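Local coordinates for protein aminoglycoside N(3)-acetyltransferase III (Serratia marcescens, PDB 7LAO) that transfers an acetyl group from acetyl-CoA to N3 of the 2-deoxystreptamine ring of aminoglycosides such as gentamicin, giving resistance to these antibiotics, at residues 178-181 and 182-185; 211-214 and 215-218; 230-234 and 235-239; 259-262 and 263-267. All blocks are in the same frame, centred on the assembly; numbering follows the deposited sequence.

Interaction 1. Residues 178-181 and 182-185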
# COMPACT_ATOMS: atom_id res chain seq x y z
N ALA A 178 -15.58 -0.70 -8.35
CA ALA A 178 -16.23 -1.69 -9.23
C ALA A 178 -17.74 -1.69 -9.06
O ALA A 178 -18.24 -1.96 -7.96
CB ALA A 178 -15.68 -3.11 -8.97
N PRO A 179 -18.52 -1.42 -10.14
CA PRO A 179 -20.00 -1.31 -10.07
C PRO A 179 -20.69 -2.65 -9.87
O PRO A 179 -21.39 -3.18 -10.74
CB PRO A 179 -20.34 -0.72 -11.44
CG PRO A 179 -19.29 -1.34 -12.35
CD PRO A 179 -18.02 -1.35 -11.53
N ILE A 180 -20.51 -3.25 -8.70
CA ILE A 180 -21.11 -4.55 -8.46
C ILE A 180 -21.86 -4.50 -7.13
O ILE A 180 -21.51 -3.68 -6.26
CB ILE A 180 -20.04 -5.65 -8.44
CG1 ILE A 180 -19.13 -5.45 -7.23
CG2 ILE A 180 -19.23 -5.66 -9.77
CD1 ILE A 180 -18.12 -6.56 -7.08
N PRO A 181 -22.86 -5.34 -6.93
CA PRO A 181 -23.57 -5.37 -5.64
C PRO A 181 -22.91 -6.24 -4.57
O PRO A 181 -21.95 -6.99 -4.84
CB PRO A 181 -24.93 -5.95 -6.03
CG PRO A 181 -24.62 -6.86 -7.15
CD PRO A 181 -23.51 -6.22 -7.92
N ASN A 182 -23.48 -6.17 -3.36
CA ASN A 182 -23.13 -7.04 -2.24
C ASN A 182 -21.72 -6.81 -1.71
O ASN A 182 -21.17 -7.67 -1.01
CB ASN A 182 -23.31 -8.51 -2.61
CG ASN A 182 -24.69 -8.80 -3.13
OD1 ASN A 182 -25.65 -8.10 -2.79
ND2 ASN A 182 -24.81 -9.81 -3.98
N LYS A 183 -21.12 -5.67 -2.03
CA LYS A 183 -19.78 -5.36 -1.52
C LYS A 183 -19.81 -5.21 0.00
O LYS A 183 -20.72 -4.60 0.57
CB LYS A 183 -19.24 -4.09 -2.16
CG LYS A 183 -18.77 -4.30 -3.59
CD LYS A 183 -17.81 -3.20 -4.05
CE LYS A 183 -18.54 -2.01 -4.64
NZ LYS A 183 -17.57 -1.10 -5.32
N ARG A 184 -18.79 -5.78 0.66
CA ARG A 184 -18.74 -5.81 2.12
C ARG A 184 -18.19 -4.50 2.68
O ARG A 184 -17.26 -3.90 2.13
CB ARG A 184 -17.87 -6.99 2.58
CG ARG A 184 -18.55 -8.36 2.42
CD ARG A 184 -17.54 -9.50 2.40
NE ARG A 184 -16.73 -9.54 3.62
CZ ARG A 184 -16.94 -10.37 4.63
NH1 ARG A 184 -17.92 -11.26 4.58
NH2 ARG A 184 -16.15 -10.33 5.70
N ARG A 185 -18.77 -4.07 3.80
CA ARG A 185 -18.37 -2.87 4.53
C ARG A 185 -17.99 -3.25 5.95
O ARG A 185 -18.43 -4.27 6.48
CB ARG A 185 -19.52 -1.85 4.59
CG ARG A 185 -20.25 -1.64 3.28
CD ARG A 185 -19.48 -0.66 2.43
NE ARG A 185 -19.47 0.67 3.02
CZ ARG A 185 -19.08 1.75 2.35
NH1 ARG A 185 -18.66 1.63 1.10
NH2 ARG A 185 -19.10 2.94 2.95
O HOH W 1 -22.18 -3.20 -3.58
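Lys183 folds back on Ala178 across an irregular loop in which Ala178 is the first residue to leave the helical conformation and Pro179 forms the centre of an inverse gamma turn. That turn is closed by Ile180 N, which bonds to Ala178 O at 2.7 Å. Lys183 NZ donates to the same oxygen, Ala178 O, at 2.9 Å. The two donors reach it from opposite faces of the carbonyl plane, and the ammonium lies 32° out of that plane. The lysine chain bends about its CG-CD bond (chi3 -87°), which turns its tip back to the helix end. There NZ also bonds to the carbonyl oxygens of Glu175 and Ala176. The positive charge thus sits among backbone acceptors at the C-terminal end of helix 170-177, where the helix dipole would probably favour it. Nearer the backbone, Lys183 CG rests on Ile180 CG1 at 3.8 Å, and the two side chains cross at about a right angle. A water spans the bend. It donates to Ile180 O at 2.8 Å and accepts from Lys183 N at 3.1 Å. Asn182 is exposed, and its positive phi turns the chain here. Ile180 also packs on Leu213, and Lys183 on Ile212. The motif is an inverse gamma turn just after helix 170-177, with a lysine hydrogen-bonded to carbonyl oxygens at the helix end, in the loop that leads to strand 185-192.

Interaction 2. Residues 211-214 and 215-218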
# COMPACT_ATOMS: atom_id res chain seq x y z
N GLY A 211 -11.50 -8.99 2.06
CA GLY A 211 -12.55 -9.65 1.32
C GLY A 211 -13.68 -8.73 0.90
O GLY A 211 -14.54 -8.41 1.71
N ILE A 212 -13.71 -8.35 -0.38
CA ILE A 212 -14.74 -7.41 -0.84
C ILE A 212 -16.08 -8.10 -1.00
O ILE A 212 -17.13 -7.46 -0.95
CB ILE A 212 -14.27 -6.76 -2.15
CG1 ILE A 212 -15.17 -5.59 -2.53
CG2 ILE A 212 -14.06 -7.84 -3.24
CD1 ILE A 212 -15.10 -4.42 -1.51
N LEU A 213 -16.08 -9.42 -1.19
CA LEU A 213 -17.30 -10.20 -1.30
C LEU A 213 -17.16 -11.41 -0.39
O LEU A 213 -16.06 -11.73 0.05
CB LEU A 213 -17.57 -10.66 -2.74
CG LEU A 213 -17.94 -9.57 -3.74
CD1 LEU A 213 -17.85 -10.13 -5.15
CD2 LEU A 213 -19.31 -9.15 -3.45
N ASP A 214 -18.27 -12.08 -0.11
CA ASP A 214 -18.24 -13.20 0.82
C ASP A 214 -17.25 -14.27 0.39
O ASP A 214 -16.48 -14.79 1.21
CB ASP A 214 -19.63 -13.79 0.96
CG ASP A 214 -20.51 -12.95 1.82
OD1 ASP A 214 -19.99 -11.99 2.41
OD2 ASP A 214 -21.72 -13.23 1.90
N CYS A 215 -17.25 -14.62 -0.90
CA CYS A 215 -16.39 -15.71 -1.34
C CYS A 215 -14.91 -15.35 -1.26
O CYS A 215 -14.07 -16.25 -1.15
CB CYS A 215 -16.76 -16.12 -2.76
SG CYS A 215 -16.68 -14.78 -3.96
N PHE A 216 -14.57 -14.07 -1.26
CA PHE A 216 -13.18 -13.66 -1.15
C PHE A 216 -12.72 -13.46 0.29
O PHE A 216 -11.56 -13.08 0.51
CB PHE A 216 -12.96 -12.36 -1.93
CG PHE A 216 -13.10 -12.51 -3.40
CD1 PHE A 216 -12.27 -13.40 -4.08
CD2 PHE A 216 -14.04 -11.78 -4.10
CE1 PHE A 216 -12.38 -13.56 -5.45
CE2 PHE A 216 -14.16 -11.92 -5.47
CZ PHE A 216 -13.33 -12.82 -6.16
N ALA A 217 -13.60 -13.68 1.25
CA ALA A 217 -13.30 -13.42 2.65
C ALA A 217 -13.08 -14.71 3.44
O ALA A 217 -12.94 -14.67 4.67
CB ALA A 217 -14.44 -12.60 3.28
N VAL A 218 -13.05 -15.84 2.75
CA VAL A 218 -12.83 -17.12 3.41
C VAL A 218 -11.34 -17.28 3.68
O VAL A 218 -10.50 -16.90 2.86
CB VAL A 218 -13.36 -18.26 2.54
CG1 VAL A 218 -13.55 -19.50 3.40
CG2 VAL A 218 -14.66 -17.85 1.86
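Leu213 CB and Ile212 CG2 meet the Phe216 ring obliquely at its CD2 atom. Leu213 CB is 3.9 Å from Phe216 CD2, and Leu213 CD1 also nears CE2. Both aliphatic side chains run beside the phenyl group and point the same way. Over one face of the ring lies Cys215 SG, 4.0 Å above the plane and displaced toward the rim. The cysteine sulfur lies between its own backbone N and carbonyl carbon (chi1 57°), a rotamer that brings it to the phenylalanine ring. The backbone makes a tight bend here. Ala217 N donates to Asp214 O at 3.1 Å with an N-H...O angle of 161°. Phe216 N makes a weak bond to Leu213 O, also at 3.1 Å. Gly211 comes back against the turn, its CA 4.0 Å from Ala217 CB. Asp214 OD1 forms a salt bridge with Arg184. The bend lies in the loop between strand 200-207 and helix 224-233. Phe216 packs on Ala224 and Thr227 of that helix, while its ring also meets Phe268 at the end of helix 253-268, which Leu213 and Cys215 touch as well.

Interaction 3. Residues 230-234 and 235-239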
# COMPACT_ATOMS: atom_id res chain seq x y z
N LYS A 230 -3.50 -12.58 -10.34
CA LYS A 230 -3.14 -13.79 -11.08
C LYS A 230 -3.78 -13.80 -12.46
O LYS A 230 -3.13 -14.19 -13.46
CB LYS A 230 -3.57 -15.03 -10.30
CG LYS A 230 -2.81 -15.27 -9.01
CD LYS A 230 -3.62 -16.18 -8.08
CE LYS A 230 -3.22 -17.61 -8.19
NZ LYS A 230 -2.01 -17.80 -7.35
N ALA A 231 -5.07 -13.46 -12.54
CA ALA A 231 -5.73 -13.43 -13.85
C ALA A 231 -5.10 -12.37 -14.74
O ALA A 231 -4.90 -12.62 -15.94
CB ALA A 231 -7.23 -13.16 -13.69
N TYR A 232 -4.70 -11.21 -14.16
CA TYR A 232 -4.07 -10.17 -14.97
C TYR A 232 -2.71 -10.63 -15.49
O TYR A 232 -2.36 -10.36 -16.66
CB TYR A 232 -3.90 -8.87 -14.16
CG TYR A 232 -3.26 -7.74 -14.93
CD1 TYR A 232 -3.99 -6.96 -15.85
CD2 TYR A 232 -1.89 -7.42 -14.73
CE1 TYR A 232 -3.37 -5.90 -16.58
CE2 TYR A 232 -1.29 -6.36 -15.41
CZ TYR A 232 -2.02 -5.61 -16.31
OH TYR A 232 -1.36 -4.62 -17.01
N VAL A 233 -1.95 -11.34 -14.67
CA VAL A 233 -0.63 -11.78 -15.11
C VAL A 233 -0.67 -12.60 -16.42
O VAL A 233 0.26 -12.53 -17.23
CB VAL A 233 0.06 -12.53 -13.96
CG1 VAL A 233 1.18 -13.55 -14.50
CG2 VAL A 233 0.61 -11.52 -12.98
N GLU A 234 -1.77 -13.34 -16.69
CA GLU A 234 -1.83 -14.15 -17.89
C GLU A 234 -1.70 -13.32 -19.18
O GLU A 234 -1.23 -13.85 -20.21
CB GLU A 234 -3.11 -14.96 -17.88
CG GLU A 234 -3.19 -15.98 -16.76
CD GLU A 234 -4.38 -16.93 -16.91
OE1 GLU A 234 -5.35 -16.56 -17.61
OE2 GLU A 234 -4.33 -18.05 -16.36
N LEU A 235 -2.08 -12.03 -19.15
CA LEU A 235 -1.99 -11.18 -20.34
C LEU A 235 -0.56 -10.89 -20.77
O LEU A 235 -0.33 -10.50 -21.92
CB LEU A 235 -2.68 -9.83 -20.08
CG LEU A 235 -4.18 -9.81 -19.79
CD1 LEU A 235 -4.69 -8.32 -19.57
CD2 LEU A 235 -4.96 -10.45 -20.89
N GLY A 236 0.41 -11.07 -19.87
CA GLY A 236 1.80 -10.86 -20.24
C GLY A 236 2.14 -9.40 -20.47
O GLY A 236 3.09 -9.10 -21.20
N ARG A 237 1.37 -8.47 -19.88
CA ARG A 237 1.63 -7.01 -20.03
C ARG A 237 2.62 -6.49 -19.01
O ARG A 237 3.34 -5.54 -19.29
CB ARG A 237 0.34 -6.18 -19.86
CG ARG A 237 -0.73 -6.54 -20.93
CD ARG A 237 -2.03 -5.74 -20.62
NE ARG A 237 -3.02 -5.97 -21.66
CZ ARG A 237 -4.15 -5.30 -21.75
NH1 ARG A 237 -4.44 -4.34 -20.85
NH2 ARG A 237 -4.98 -5.59 -22.74
N HIS A 238 2.65 -7.10 -17.85
CA HIS A 238 3.52 -6.69 -16.75
C HIS A 238 4.95 -7.15 -17.04
O HIS A 238 5.20 -7.85 -18.01
CB HIS A 238 3.01 -7.33 -15.47
CG HIS A 238 3.19 -8.81 -15.51
ND1 HIS A 238 2.43 -9.63 -16.34
CD2 HIS A 238 4.13 -9.61 -14.94
CE1 HIS A 238 2.87 -10.88 -16.23
NE2 HIS A 238 3.90 -10.89 -15.39
N ARG A 239 5.90 -6.76 -16.18
CA ARG A 239 7.29 -7.19 -16.30
C ARG A 239 7.66 -8.01 -15.07
O ARG A 239 7.21 -7.70 -13.95
CB ARG A 239 8.26 -6.00 -16.40
CG ARG A 239 8.04 -5.10 -17.62
CD ARG A 239 8.77 -5.68 -18.84
NE ARG A 239 10.20 -5.49 -18.65
CZ ARG A 239 10.87 -4.40 -19.04
NH1 ARG A 239 10.25 -3.42 -19.67
NH2 ARG A 239 12.17 -4.30 -18.79
O HOH W 2 -0.01 -8.89 -17.64
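Tyr232 and Val233 face Leu235 and His238 where helix 224-233 gives way to the loop before strand 239-243, with a type I beta turn from Val233 to Gly236. Gly236 N closes the turn on Val233 O at 3.0 Å. Leu235 N bonds to Tyr232 O, also at 3.0 Å. Gly236 has positive phi (71°), a value that suits glycine, and there the chain leaves the helical path. A water bridges the inside of the bend. It donates to Tyr232 O, accepts from Arg237 N at 2.7 Å, and lies in the His238 ring plane, bonded to ND1 at 2.9 Å. His238 CG sits between the backbone N and carbonyl carbon (chi1 67°), which folds the imidazole back over the turn. Val233 CG2 lies over one ring face in a CH-pi contact, 4.1 Å from the His238 ring centroid and 14° off its normal. Val233 CG1 approaches His238 CE1 at 3.6 Å. On the other flank, Leu235 CD1 meets Tyr232 CD1 at 4.0 Å, and the two side chains cross at about a right angle. The same methyl lies over one face of the Arg237 guanidinium. Asp255 joins this flank to helix 253-268, taking a hydrogen bond from Tyr232 OH and a salt bridge from Arg237. His238 is held at both nitrogens, by the water at ND1 and by Glu240 at NE2. Partners at both nitrogens restrict rotation of the ring.

Interaction 4. Residues 259-262 and 263-267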
# COMPACT_ATOMS: atom_id res chain seq x y z
N PHE A 259 -8.36 -3.56 -15.53
CA PHE A 259 -8.59 -5.00 -15.63
C PHE A 259 -9.42 -5.49 -14.46
O PHE A 259 -10.37 -6.26 -14.63
CB PHE A 259 -7.27 -5.76 -15.66
CG PHE A 259 -7.46 -7.25 -15.68
CD1 PHE A 259 -7.53 -8.00 -14.51
CD2 PHE A 259 -7.67 -7.90 -16.91
CE1 PHE A 259 -7.76 -9.44 -14.61
CE2 PHE A 259 -7.86 -9.28 -16.96
CZ PHE A 259 -7.91 -10.01 -15.82
N GLY A 260 -9.06 -5.08 -13.25
CA GLY A 260 -9.75 -5.54 -12.07
C GLY A 260 -11.22 -5.14 -12.06
O GLY A 260 -12.08 -5.93 -11.67
N VAL A 261 -11.52 -3.93 -12.52
CA VAL A 261 -12.92 -3.50 -12.56
C VAL A 261 -13.69 -4.35 -13.59
O VAL A 261 -14.79 -4.83 -13.31
CB VAL A 261 -13.01 -1.98 -12.86
CG1 VAL A 261 -14.48 -1.50 -13.01
CG2 VAL A 261 -12.38 -1.16 -11.75
N THR A 262 -13.08 -4.56 -14.76
CA THR A 262 -13.67 -5.40 -15.80
C THR A 262 -13.90 -6.83 -15.29
O THR A 262 -14.97 -7.40 -15.49
CB THR A 262 -12.72 -5.43 -17.00
OG1 THR A 262 -12.48 -4.09 -17.46
CG2 THR A 262 -13.28 -6.27 -18.15
N TYR A 263 -12.86 -7.42 -14.70
CA TYR A 263 -12.94 -8.74 -14.10
C TYR A 263 -14.10 -8.82 -13.11
O TYR A 263 -14.91 -9.76 -13.16
CB TYR A 263 -11.61 -9.07 -13.37
CG TYR A 263 -11.58 -10.50 -12.80
CD1 TYR A 263 -11.07 -11.55 -13.56
CD2 TYR A 263 -12.11 -10.80 -11.54
CE1 TYR A 263 -11.05 -12.88 -13.08
CE2 TYR A 263 -12.10 -12.14 -11.05
CZ TYR A 263 -11.57 -13.16 -11.83
OH TYR A 263 -11.57 -14.45 -11.35
N LEU A 264 -14.17 -7.87 -12.18
CA LEU A 264 -15.22 -7.94 -11.17
C LEU A 264 -16.61 -7.78 -11.80
O LEU A 264 -17.58 -8.41 -11.35
CB LEU A 264 -14.99 -6.88 -10.09
CG LEU A 264 -13.87 -7.18 -9.07
CD1 LEU A 264 -13.52 -5.97 -8.22
CD2 LEU A 264 -14.22 -8.37 -8.17
N GLU A 265 -16.72 -6.97 -12.85
CA GLU A 265 -18.01 -6.80 -13.50
C GLU A 265 -18.43 -8.08 -14.20
O GLU A 265 -19.59 -8.51 -14.11
CB GLU A 265 -17.92 -5.65 -14.50
CG GLU A 265 -17.82 -4.26 -13.90
CD GLU A 265 -17.85 -3.16 -14.98
OE1 GLU A 265 -18.47 -3.39 -16.04
OE2 GLU A 265 -17.26 -2.08 -14.75
N GLN A 266 -17.50 -8.67 -14.95
CA GLN A 266 -17.84 -9.86 -15.71
C GLN A 266 -18.17 -11.03 -14.79
O GLN A 266 -18.93 -11.92 -15.18
CB GLN A 266 -16.70 -10.23 -16.67
CG GLN A 266 -16.53 -9.25 -17.81
CD GLN A 266 -17.70 -9.31 -18.77
OE1 GLN A 266 -17.96 -10.35 -19.37
NE2 GLN A 266 -18.44 -8.20 -18.90
N HIS A 267 -17.64 -11.04 -13.56
CA HIS A 267 -17.83 -12.21 -12.71
C HIS A 267 -18.84 -12.00 -11.61
O HIS A 267 -19.52 -12.95 -11.21
CB HIS A 267 -16.49 -12.65 -12.10
CG HIS A 267 -15.58 -13.29 -13.10
ND1 HIS A 267 -14.78 -12.56 -13.95
CD2 HIS A 267 -15.35 -14.59 -13.40
CE1 HIS A 267 -14.10 -13.37 -14.74
NE2 HIS A 267 -14.42 -14.61 -14.42
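Tyr263 N donates to Phe259 O at 2.7 Å with an almost straight N-H...O angle of 174°. This is the shortest of four successive i to i+4 bonds in the alpha helix 253-268. Leu264 N to Gly260 O, Glu265 N to Val261 O and Gln266 N to Thr262 O follow, each 2.9 Å. The next carbonyl, Tyr263 O, serves a side chain as well. His267 ND1 donates to it at 2.9 Å, and the backbone His267 N reaches it only weakly. Thr262, an exposed residue, bonds through OG1 one turn back to Ser258 O. Outward from the backbone, Phe259 CE1 touches Tyr263 CD1 at 4.1 Å, with the rings meeting obliquely. Four residues apart, the two side chains share one side of the helix, and with CG anti to the backbone N in each (chi1 176° and -175°) their rings come together. That side packs on helix 224-233, where Phe259 meets Ile228 and Ala231 and Tyr263 meets Thr227 and Ile228. Another side of the helix carries Val261 and Glu265, which touch Pro179, and Leu264, which lies on Ala178. Glu265 extends beyond CG, and its carboxylate reaches the valine at a slant, with OE2 3.3 Å from Val261 CG1. Farther along, the imidazole of His267 lies over one face of the Tyr263 ring. ND1 stands 3.7 Å above the plane of the Tyr263 ring, over its centre, while in its own ring plane it points at Tyr263 O.

Overall arrangement
All four contacts are local, and none is wholly core. Interactions 1, 2 and 4 are partly buried, whereas interaction 3 is a surface contact. Helix 253-268, the site of interaction 4, is the common neighbour. It meets the loop of interaction 1 through Ala178 and Pro179, and the helix end of interaction 3 through Tyr232 and Ala231. Interactions 1 and 2 join directly by Arg184, whose backbone N probably bonds to Ile212 O. Interactions 1 and 3 stay apart, with nearest atoms about 14 Å away. Chemistry follows place: a lysine at a helix end, an aromatic-lined bend, a water-bridged turn, and regular helix bonding.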